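Local coordinates for protein DnaJ homolog subfamily C member 27-A (PDB 6JMG) that binds GTP and magnesium as a Rab-family small GTPase that also carries a DnaJ domain, and possibly helps regulate the MEK/ERK pathway, at residues V95-V98 with G99-E102; S143-E146 with S147-R150; E162-A165 with Q166-E169; M174-A177 with F178-I182. All blocks are in the same frame, centred on the assembly; numbering follows the deposited sequence.

Interaction 1 (V95-V98 with G99-E102)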
loop_
_atom_site.group_PDB
_atom_site.type_symbol
_atom_site.label_atom_id
_atom_site.label_comp_id
_atom_site.label_asym_id
_atom_site.label_seq_id
_atom_site.Cartn_x
_atom_site.Cartn_y
_atom_site.Cartn_z
ATOM N N VAL A 95 -9.232 1.828 -8.695
ATOM C CA VAL A 95 -9.699 2.158 -10.035
ATOM C C VAL A 95 -10.159 3.605 -10.073
ATOM O O VAL A 95 -10.769 4.095 -9.118
ATOM C CB VAL A 95 -10.843 1.226 -10.504
ATOM C CG1 VAL A 95 -11.093 1.409 -12.015
ATOM C CG2 VAL A 95 -10.553 -0.256 -10.173
ATOM N N TYR A 96 -9.858 4.280 -11.188
ATOM C CA TYR A 96 -10.477 5.554 -11.534
ATOM C C TYR A 96 -10.791 5.588 -13.024
ATOM O O TYR A 96 -10.431 4.683 -13.790
ATOM C CB TYR A 96 -9.602 6.749 -11.176
ATOM C CG TYR A 96 -8.298 6.833 -11.908
ATOM C CD1 TYR A 96 -7.213 6.033 -11.544
ATOM C CD2 TYR A 96 -8.119 7.756 -12.931
ATOM C CE1 TYR A 96 -5.986 6.137 -12.211
ATOM C CE2 TYR A 96 -6.909 7.873 -13.596
ATOM C CZ TYR A 96 -5.846 7.066 -13.241
ATOM O OH TYR A 96 -4.645 7.192 -13.922
ATOM N N ASP A 97 -11.482 6.657 -13.416
ATOM C CA ASP A 97 -11.948 6.882 -14.780
ATOM C C ASP A 97 -11.144 8.039 -15.366
ATOM O O ASP A 97 -11.235 9.172 -14.880
ATOM C CB ASP A 97 -13.455 7.166 -14.757
ATOM C CG ASP A 97 -14.055 7.467 -16.131
ATOM O OD1 ASP A 97 -15.304 7.531 -16.200
ATOM O OD2 ASP A 97 -13.316 7.663 -17.126
ATOM N N VAL A 98 -10.379 7.763 -16.424
ATOM C CA VAL A 98 -9.553 8.798 -17.037
ATOM C C VAL A 98 -10.393 9.942 -17.579
ATOM O O VAL A 98 -9.860 11.021 -17.865
ATOM C CB VAL A 98 -8.673 8.213 -18.159
ATOM C CG1 VAL A 98 -7.718 7.170 -17.596
ATOM C CG2 VAL A 98 -9.548 7.630 -19.292
ATOM N N GLY A 99 -11.697 9.732 -17.732
ATOM C CA GLY A 99 -12.597 10.738 -18.245
ATOM C C GLY A 99 -13.167 11.699 -17.231
ATOM O O GLY A 99 -13.882 12.625 -17.623
ATOM N N HIS A 100 -12.882 11.509 -15.940
ATOM C CA HIS A 100 -13.504 12.285 -14.864
ATOM C C HIS A 100 -12.445 12.491 -13.784
ATOM O O HIS A 100 -12.169 11.585 -12.989
ATOM C CB HIS A 100 -14.740 11.553 -14.337
ATOM C CG HIS A 100 -15.915 11.565 -15.278
ATOM N ND1 HIS A 100 -16.314 10.453 -15.990
ATOM C CD2 HIS A 100 -16.802 12.542 -15.587
ATOM C CE1 HIS A 100 -17.381 10.749 -16.711
ATOM N NE2 HIS A 100 -17.698 12.010 -16.483
ATOM N N LYS A 101 -11.852 13.683 -13.745
ATOM C CA LYS A 101 -10.640 13.802 -12.955
ATOM C C LYS A 101 -10.929 13.787 -11.445
ATOM O O LYS A 101 -10.068 13.371 -10.657
ATOM C CB LYS A 101 -9.793 14.962 -13.533
ATOM C CG LYS A 101 -8.851 15.730 -12.604
ATOM C CD LYS A 101 -7.618 16.455 -13.319
ATOM C CE LYS A 101 -7.842 17.533 -14.428
ATOM N NZ LYS A 101 -7.742 18.914 -13.987
ATOM N N GLU A 102 -12.151 14.130 -11.025
ATOM C CA GLU A 102 -12.501 14.029 -9.607
ATOM C C GLU A 102 -12.338 12.607 -9.064
ATOM O O GLU A 102 -12.184 12.430 -7.856
ATOM C CB GLU A 102 -13.929 14.512 -9.377
ATOM C CG GLU A 102 -14.973 13.599 -9.931
ATOM C CD GLU A 102 -15.345 13.948 -11.362
ATOM O OE1 GLU A 102 -14.717 14.862 -11.961
ATOM O OE2 GLU A 102 -16.271 13.293 -11.887
#

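Interaction 2 (S143-E146 with S147-R150)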
loop_
_atom_site.group_PDB
_atom_site.type_symbol
_atom_site.label_atom_id
_atom_site.label_comp_id
_atom_site.label_asym_id
_atom_site.label_seq_id
_atom_site.Cartn_x
_atom_site.Cartn_y
_atom_site.Cartn_z
ATOM N N SER A 143 -9.229 13.309 -19.177
ATOM C CA SER A 143 -8.852 14.358 -18.234
ATOM C C SER A 143 -7.674 13.992 -17.339
ATOM O O SER A 143 -7.159 14.863 -16.641
ATOM C CB SER A 143 -10.044 14.710 -17.330
ATOM O OG SER A 143 -11.229 14.884 -18.093
ATOM N N VAL A 144 -7.236 12.740 -17.337
ATOM C CA VAL A 144 -6.070 12.295 -16.588
ATOM C C VAL A 144 -5.151 11.593 -17.572
ATOM O O VAL A 144 -5.588 10.691 -18.294
ATOM C CB VAL A 144 -6.452 11.353 -15.427
ATOM C CG1 VAL A 144 -5.333 11.308 -14.384
ATOM C CG2 VAL A 144 -7.797 11.776 -14.803
ATOM N N ASP A 145 -3.903 12.034 -17.642
ATOM C CA ASP A 145 -2.970 11.462 -18.604
ATOM C C ASP A 145 -2.112 10.391 -17.950
ATOM O O ASP A 145 -2.041 10.269 -16.723
ATOM C CB ASP A 145 -2.087 12.538 -19.247
ATOM C CG ASP A 145 -1.366 13.394 -18.235
ATOM O OD1 ASP A 145 -1.925 13.629 -17.130
ATOM O OD2 ASP A 145 -0.242 13.839 -18.568
ATOM N N GLU A 146 -1.485 9.582 -18.803
ATOM C CA GLU A 146 -0.757 8.428 -18.300
ATOM C C GLU A 146 0.376 8.842 -17.351
ATOM O O GLU A 146 0.557 8.226 -16.292
ATOM C CB GLU A 146 -0.258 7.601 -19.489
ATOM C CG GLU A 146 0.790 6.562 -19.145
ATOM C CD GLU A 146 0.849 5.434 -20.148
ATOM O OE1 GLU A 146 0.663 5.699 -21.359
ATOM O OE2 GLU A 146 1.081 4.281 -19.722
ATOM N N SER A 147 1.108 9.914 -17.676
ATOM C CA SER A 147 2.156 10.427 -16.791
ATOM C C SER A 147 1.652 10.595 -15.359
ATOM O O SER A 147 2.235 10.061 -14.410
ATOM C CB SER A 147 2.717 11.748 -17.336
ATOM O OG SER A 147 1.914 12.860 -16.961
ATOM N N GLU A 148 0.557 11.339 -15.193
ATOM C CA GLU A 148 0.091 11.720 -13.863
ATOM C C GLU A 148 -0.325 10.501 -13.040
ATOM O O GLU A 148 0.022 10.385 -11.860
ATOM C CB GLU A 148 -1.072 12.705 -14.006
ATOM C CG GLU A 148 -1.474 13.381 -12.711
ATOM C CD GLU A 148 -2.481 14.485 -12.920
ATOM O OE1 GLU A 148 -2.765 15.198 -11.928
ATOM O OE2 GLU A 148 -2.979 14.630 -14.066
ATOM N N GLY A 149 -1.100 9.595 -13.638
ATOM C CA GLY A 149 -1.521 8.404 -12.915
ATOM C C GLY A 149 -0.372 7.438 -12.673
ATOM O O GLY A 149 -0.248 6.855 -11.585
ATOM N N ARG A 150 0.490 7.255 -13.676
ATOM C CA ARG A 150 1.632 6.377 -13.463
ATOM C C ARG A 150 2.528 6.929 -12.365
ATOM O O ARG A 150 3.055 6.174 -11.540
ATOM C CB ARG A 150 2.413 6.175 -14.761
ATOM C CG ARG A 150 3.426 5.057 -14.640
ATOM C CD ARG A 150 4.204 4.805 -15.918
ATOM N NE ARG A 150 3.413 4.163 -16.963
ATOM C CZ ARG A 150 3.091 2.875 -16.975
ATOM N NH1 ARG A 150 3.475 2.068 -15.979
ATOM N NH2 ARG A 150 2.364 2.396 -17.979
#

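Interaction 3 (E162-A165 with Q166-E169). With GTP (guanosine-5'-triphosphate), chain C.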
loop_
_atom_site.group_PDB
_atom_site.type_symbol
_atom_site.label_atom_id
_atom_site.label_comp_id
_atom_site.label_asym_id
_atom_site.label_seq_id
_atom_site.Cartn_x
_atom_site.Cartn_y
_atom_site.Cartn_z
ATOM N N GLU A 162 -3.357 0.901 -17.741
ATOM C CA GLU A 162 -4.450 1.456 -18.501
ATOM C C GLU A 162 -5.334 0.295 -18.923
ATOM O O GLU A 162 -4.837 -0.742 -19.385
ATOM C CB GLU A 162 -3.899 2.216 -19.701
ATOM C CG GLU A 162 -2.992 3.351 -19.263
ATOM C CD GLU A 162 -3.182 4.580 -20.083
ATOM O OE1 GLU A 162 -3.289 5.666 -19.469
ATOM O OE2 GLU A 162 -3.214 4.449 -21.332
ATOM N N THR A 163 -6.632 0.433 -18.682
ATOM C CA THR A 163 -7.544 -0.683 -18.864
ATOM C C THR A 163 -8.842 -0.188 -19.462
ATOM O O THR A 163 -9.211 0.988 -19.340
ATOM C CB THR A 163 -7.888 -1.431 -17.557
ATOM O OG1 THR A 163 -8.453 -0.515 -16.609
ATOM C CG2 THR A 163 -6.678 -2.111 -16.971
ATOM N N SER A 164 -9.548 -1.136 -20.069
ATOM C CA SER A 164 -10.930 -0.958 -20.472
ATOM C C SER A 164 -11.638 -2.272 -20.233
ATOM O O SER A 164 -11.294 -3.291 -20.842
ATOM C CB SER A 164 -11.062 -0.536 -21.944
ATOM O OG SER A 164 -12.409 -0.641 -22.394
ATOM N N ALA A 165 -12.637 -2.244 -19.362
ATOM C CA ALA A 165 -13.458 -3.434 -19.203
ATOM C C ALA A 165 -14.326 -3.664 -20.426
ATOM O O ALA A 165 -14.736 -4.802 -20.681
ATOM C CB ALA A 165 -14.321 -3.310 -17.943
ATOM N N GLN A 166 -14.599 -2.602 -21.197
ATOM C CA GLN A 166 -15.445 -2.734 -22.376
ATOM C C GLN A 166 -14.696 -3.404 -23.516
ATOM O O GLN A 166 -15.201 -4.343 -24.126
ATOM C CB GLN A 166 -15.955 -1.360 -22.801
ATOM C CG GLN A 166 -16.955 -1.382 -23.944
ATOM C CD GLN A 166 -16.279 -1.294 -25.287
ATOM O OE1 GLN A 166 -15.243 -0.636 -25.428
ATOM N NE2 GLN A 166 -16.852 -1.965 -26.289
ATOM N N SER A 167 -13.472 -2.969 -23.779
ATOM C CA SER A 167 -12.661 -3.514 -24.857
ATOM C C SER A 167 -11.833 -4.718 -24.440
ATOM O O SER A 167 -11.404 -5.488 -25.309
ATOM C CB SER A 167 -11.720 -2.436 -25.383
ATOM O OG SER A 167 -10.504 -2.435 -24.641
ATOM N N GLY A 168 -11.551 -4.862 -23.147
ATOM C CA GLY A 168 -10.615 -5.858 -22.666
ATOM C C GLY A 168 -9.171 -5.397 -22.590
ATOM O O GLY A 168 -8.366 -6.052 -21.914
ATOM N N GLU A 169 -8.825 -4.265 -23.216
ATOM C CA GLU A 169 -7.439 -3.793 -23.228
ATOM C C GLU A 169 -6.908 -3.645 -21.807
ATOM O O GLU A 169 -7.575 -3.071 -20.940
ATOM C CB GLU A 169 -7.365 -2.452 -23.945
ATOM C CG GLU A 169 -5.972 -1.948 -24.283
ATOM C CD GLU A 169 -6.020 -0.571 -24.953
ATOM O OE1 GLU A 169 -7.122 -0.179 -25.403
ATOM O OE2 GLU A 169 -4.973 0.120 -25.032
HETATM P PG GTP C . -20.086 1.068 -8.029
HETATM O O1G GTP C . -20.224 -0.408 -7.726
HETATM O O2G GTP C . -19.069 1.733 -7.137
HETATM O O3G GTP C . -21.433 1.745 -7.843
HETATM O O3B GTP C . -19.530 1.348 -9.524
HETATM P PB GTP C . -18.413 0.435 -10.241
HETATM O O1B GTP C . -17.027 0.953 -9.965
HETATM O O2B GTP C . -18.469 -1.030 -9.880
HETATM O O3A GTP C . -18.707 0.696 -11.802
HETATM P PA GTP C . -19.275 -0.444 -12.777
HETATM O O1A GTP C . -18.318 -1.601 -12.938
HETATM O O2A GTP C . -20.613 -0.945 -12.320
HETATM O "O5'" GTP C . -19.425 0.427 -14.104
HETATM C "C5'" GTP C . -20.159 1.627 -14.069
HETATM C "C4'" GTP C . -20.649 1.904 -15.486
HETATM O "O4'" GTP C . -19.527 2.162 -16.286
HETATM C "C3'" GTP C . -21.354 0.743 -16.142
HETATM O "O3'" GTP C . -22.327 1.345 -16.937
HETATM C "C2'" GTP C . -20.348 0.107 -17.072
HETATM O "O2'" GTP C . -20.887 -0.375 -18.282
HETATM C "C1'" GTP C . -19.479 1.280 -17.403
HETATM N N9 GTP C . -18.092 0.875 -17.632
HETATM C C8 GTP C . -17.289 0.152 -16.786
HETATM N N7 GTP C . -16.062 0.039 -17.363
HETATM C C5 GTP C . -16.082 0.678 -18.555
HETATM C C6 GTP C . -15.115 0.868 -19.529
HETATM O O6 GTP C . -13.987 0.400 -19.401
HETATM N N1 GTP C . -15.421 1.608 -20.652
HETATM C C2 GTP C . -16.675 2.143 -20.818
HETATM N N2 GTP C . -16.937 2.833 -21.919
HETATM N N3 GTP C . -17.642 1.951 -19.846
HETATM C C4 GTP C . -17.349 1.224 -18.736
#

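Interaction 4 (M174-A177 with F178-I182)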
loop_
_atom_site.group_PDB
_atom_site.type_symbol
_atom_site.label_atom_id
_atom_site.label_comp_id
_atom_site.label_asym_id
_atom_site.label_seq_id
_atom_site.Cartn_x
_atom_site.Cartn_y
_atom_site.Cartn_z
ATOM N N MET A 174 -3.028 -6.600 -16.480
ATOM C CA MET A 174 -3.145 -6.130 -15.097
ATOM C C MET A 174 -3.303 -7.306 -14.139
ATOM O O MET A 174 -2.543 -7.446 -13.179
ATOM C CB MET A 174 -4.336 -5.170 -14.970
ATOM C CG MET A 174 -4.596 -4.630 -13.547
ATOM S SD MET A 174 -5.548 -5.670 -12.427
ATOM C CE MET A 174 -7.159 -5.404 -13.129
ATOM N N PHE A 175 -4.258 -8.192 -14.414
ATOM C CA PHE A 175 -4.481 -9.313 -13.515
ATOM C C PHE A 175 -3.285 -10.252 -13.464
ATOM O O PHE A 175 -2.980 -10.813 -12.400
ATOM C CB PHE A 175 -5.753 -10.061 -13.914
ATOM C CG PHE A 175 -6.969 -9.519 -13.241
ATOM C CD1 PHE A 175 -7.131 -9.652 -11.870
ATOM C CD2 PHE A 175 -7.915 -8.818 -13.954
ATOM C CE1 PHE A 175 -8.233 -9.129 -11.233
ATOM C CE2 PHE A 175 -9.021 -8.282 -13.321
ATOM C CZ PHE A 175 -9.182 -8.438 -11.956
ATOM N N GLN A 176 -2.560 -10.398 -14.569
ATOM C CA GLN A 176 -1.391 -11.267 -14.519
ATOM C C GLN A 176 -0.292 -10.634 -13.680
ATOM O O GLN A 176 0.341 -11.309 -12.865
ATOM C CB GLN A 176 -0.896 -11.574 -15.935
ATOM C CG GLN A 176 0.288 -12.535 -16.003
ATOM C CD GLN A 176 -0.127 -14.002 -15.898
ATOM O OE1 GLN A 176 0.408 -14.750 -15.084
ATOM N NE2 GLN A 176 -1.084 -14.414 -16.724
ATOM N N ALA A 177 -0.092 -9.324 -13.813
ATOM C CA ALA A 177 0.905 -8.667 -12.985
ATOM C C ALA A 177 0.465 -8.638 -11.530
ATOM O O ALA A 177 1.285 -8.811 -10.622
ATOM C CB ALA A 177 1.156 -7.259 -13.500
ATOM N N PHE A 178 -0.833 -8.422 -11.308
ATOM C CA PHE A 178 -1.407 -8.349 -9.970
ATOM C C PHE A 178 -1.158 -9.634 -9.192
ATOM O O PHE A 178 -0.636 -9.607 -8.071
ATOM C CB PHE A 178 -2.901 -8.090 -10.116
ATOM C CG PHE A 178 -3.664 -7.848 -8.833
ATOM C CD1 PHE A 178 -3.359 -6.793 -7.992
ATOM C CD2 PHE A 178 -4.776 -8.626 -8.542
ATOM C CE1 PHE A 178 -4.131 -6.540 -6.865
ATOM C CE2 PHE A 178 -5.540 -8.388 -7.414
ATOM C CZ PHE A 178 -5.222 -7.344 -6.579
ATOM N N TYR A 179 -1.540 -10.776 -9.774
ATOM C CA TYR A 179 -1.444 -12.035 -9.049
ATOM C C TYR A 179 -0.004 -12.502 -8.936
ATOM O O TYR A 179 0.341 -13.203 -7.978
ATOM C CB TYR A 179 -2.321 -13.099 -9.709
ATOM C CG TYR A 179 -3.805 -12.888 -9.494
ATOM C CD1 TYR A 179 -4.309 -12.662 -8.227
ATOM C CD2 TYR A 179 -4.701 -12.883 -10.574
ATOM C CE1 TYR A 179 -5.671 -12.475 -8.017
ATOM C CE2 TYR A 179 -6.073 -12.690 -10.379
ATOM C CZ TYR A 179 -6.551 -12.491 -9.092
ATOM O OH TYR A 179 -7.902 -12.297 -8.860
ATOM N N SER A 180 0.854 -12.132 -9.889
ATOM C CA SER A 180 2.251 -12.510 -9.733
ATOM C C SER A 180 2.901 -11.737 -8.596
ATOM O O SER A 180 3.631 -12.315 -7.790
ATOM C CB SER A 180 3.013 -12.301 -11.031
ATOM O OG SER A 180 2.287 -12.826 -12.128
ATOM N N ALA A 181 2.615 -10.446 -8.474
ATOM C CA ALA A 181 3.131 -9.718 -7.326
ATOM C C ALA A 181 2.582 -10.305 -6.022
ATOM O O ALA A 181 3.294 -10.379 -5.015
ATOM C CB ALA A 181 2.807 -8.225 -7.457
ATOM N N ILE A 182 1.330 -10.764 -6.032
ATOM C CA ILE A 182 0.743 -11.306 -4.812
ATOM C C ILE A 182 1.356 -12.667 -4.486
ATOM O O ILE A 182 1.604 -12.981 -3.318
ATOM C CB ILE A 182 -0.791 -11.378 -4.928
ATOM C CG1 ILE A 182 -1.398 -9.970 -4.959
ATOM C CG2 ILE A 182 -1.384 -12.124 -3.747
ATOM C CD1 ILE A 182 -2.913 -9.939 -5.258
#

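Interaction 1 (V95-V98 with G99-E102)
A type I beta turn from Asp97 to His100 takes the chain out of strand 91-97 toward helix 101-105, and both of its end residues meet through backbone and side chain alike. The closing bond runs from His100 N to Asp97 O at 3.0 Å. The Asp97 carboxylate uses both oxygens. OD2 accepts from Gly99 N at 2.7 Å, which makes an Asx turn inside the beta turn. OD1 takes ND1 of His100 at 3.1 Å in a His-carboxylate hydrogen bond that is nearly straight, 166° at the hydrogen. With CG swung to the far side of the backbone N (chi1 178°), the carboxylate comes within reach of both Gly99 N and His100 ND1. It sits at the edge of the imidazole, OD1 almost exactly in the ring plane, yet the carboxylate is turned 82° to that ring. Each donor meets its oxygen from above the carboxylate plane, both from the same side. In this Ras-like fold the strand runs through the core of the mixed sheet, and its end lies close to the nucleotide site: OD1 also has a long, weak ion pair with Lys135, a residue assigned to GTP binding by similarity. With an alanine in place of Asp97, Gly99 N and His100 ND1 would probably lose their acceptors and the imidazole would be freer to turn. Thr103 OG1 bonds to both Asp97 N and His100 O, joining the strand end to helix 101-105.

Interaction 2 (S143-E146 with S147-R150)
Glu146 and Arg150, one helical turn apart at the start of helix 146-154, form an i to i+4 salt bridge, with NH2 of Arg150 2.9 Å from OE2 of Glu146. The two side chains run alongside each other in the same direction. OE2 lies at the guanidinium edge, close to its plane, and NH2 meets it nearly along the C-O axis; the two flat groups are turned 32° apart. A bend at chi3 (-72°) brings the arginine head round to the acid, while NH1 goes to Glu154 one turn on. Shortening Glu146 to an alanine is likely to leave NH2 without its carboxylate and the arginine head less firmly placed, with its bridge to Glu154 remaining.

Along the backbone, Arg150 N bonds to Glu146 O at 2.8 Å, and Gly149 N to Asp145 O at 3.3 Å, the first bonds of the helix. Asp145 stands at the N-cap position but its side chain makes no capping bond. Its OD1 comes 3.4 Å from OE2 of Glu148, a close approach of two carboxylates. Glu146 also rests on Tyr160 and Glu162 of strand 159-163. The other oxygen of Asp145, OD2, accepts from OG of Ser147 at 2.9 Å, from above the carboxylate plane.

Interaction 3 (E162-A165 with Q166-E169)
Ser164 gathers most of the hydrogen bonds where the chain leaves strand 159-163 and folds back at residues 166-169, in the segment that corresponds to the G5 (SAK) motif of Ras-like GTPases, with Gln166 in the lysine's place. On the tight inner side its OG, placed by a chi1 of 168°, is met by Ser167 N at 2.9 Å in a nearly straight bond (170°) and by Gln166 N at 3.2 Å in a weak, bent one. OG is also hydrogen-bonded to OD1 of Asp137, an acid that itself binds the GTP. The backbone of Ser164 is gripped at both ends: its N gives a bond of 2.9 Å to Glu169 O, and its O takes Gly168 N at 2.8 Å. Gly168 and Glu169 thus face a single residue, a G1 beta bulge, with glycine at a positive phi (89°) where a side chain would collide with the carbonyl oxygen of Ser167. An ST turn braces the return, Ser167 OG accepting from Glu169 N at 2.9 Å.

The outer side is looser. Glu169 spreads its chain into an exposed setting, its OE2 6.0 Å from OE2 of Glu162, a like charge not in contact; Glu162 is paired instead with Arg142. Toward the nucleotide the contact turns inward again, and buried Ala165 offers its N to O6 of the guanine at 3.0 Å through a weak bond. Because O6 accepts from an amide here, the contact is consistent with a preference for guanine over adenine, whose amino group at that place could not accept, while Ser164 stands in the second shell and probably helps hold Asp137 in position.

Interaction 4 (M174-A177 with F178-I182)
Phe175 and Tyr179, a turn apart on helix 171-187, point their side chains the same way, with ring planes 28° apart but slid so far that they barely overlap; the centroids are 5.7 Å apart. What touches is CD1 of Phe175 against CE2 of Tyr179, at 3.5 Å. The CG of Phe178 lies opposite the backbone N (chi1 -174°), and its CD2 comes 4.2 Å from CD1 of Phe175 and stands over a face of the Tyr179 ring, toward the rim. Met174 bridges Phe178 and Phe175. Its SD lies 5.2 Å from the centroid of the Phe178 ring in an oblique Met-aromatic contact, while its CE sits over a face of Phe175, toward the rim; CD1 of Ile182 lies over the centre of a Phe178 face. This apolar side of the helix packs on the central sheet of the Ras-like domain: Phe178 meets Val19 and Ala130, and Tyr179 meets Ile17 and Val58, while Phe175 stacks on Tyr36 of helix 29-38.

Polar bonds join Gln176 and Ser180 on another side of the helix. Gln176 O accepts twice from Ser180, from N at 3.1 Å and from OG at 2.6 Å, the two donors arriving from opposite faces of its plane. The serine hydroxyl thereby satisfies itself on its own helix, whereas the ring contacts described here are apolar, consistent with packing by dispersion and shape.

In the fold
All four contacts are local, each closed within eight or nine consecutive residues, and they follow one another along the Ras-like domain without nesting or crossing. Interaction 1 closes the turn after strand 91-97 and leads into helix 101-105. Interaction 2 starts helix 146-154 and touches interaction 1 directly, Val98 O probably accepting from both Ser143 N and Val144 N. Interaction 3 closes the loop that follows strand 159-163, the edge of the sheet, and touches interaction 2. Interaction 4 lies within helix 171-187, which packs on the sheet. Interactions 1 and 3, their centres about 14 Å apart, both rise from the same sheet near the GTP.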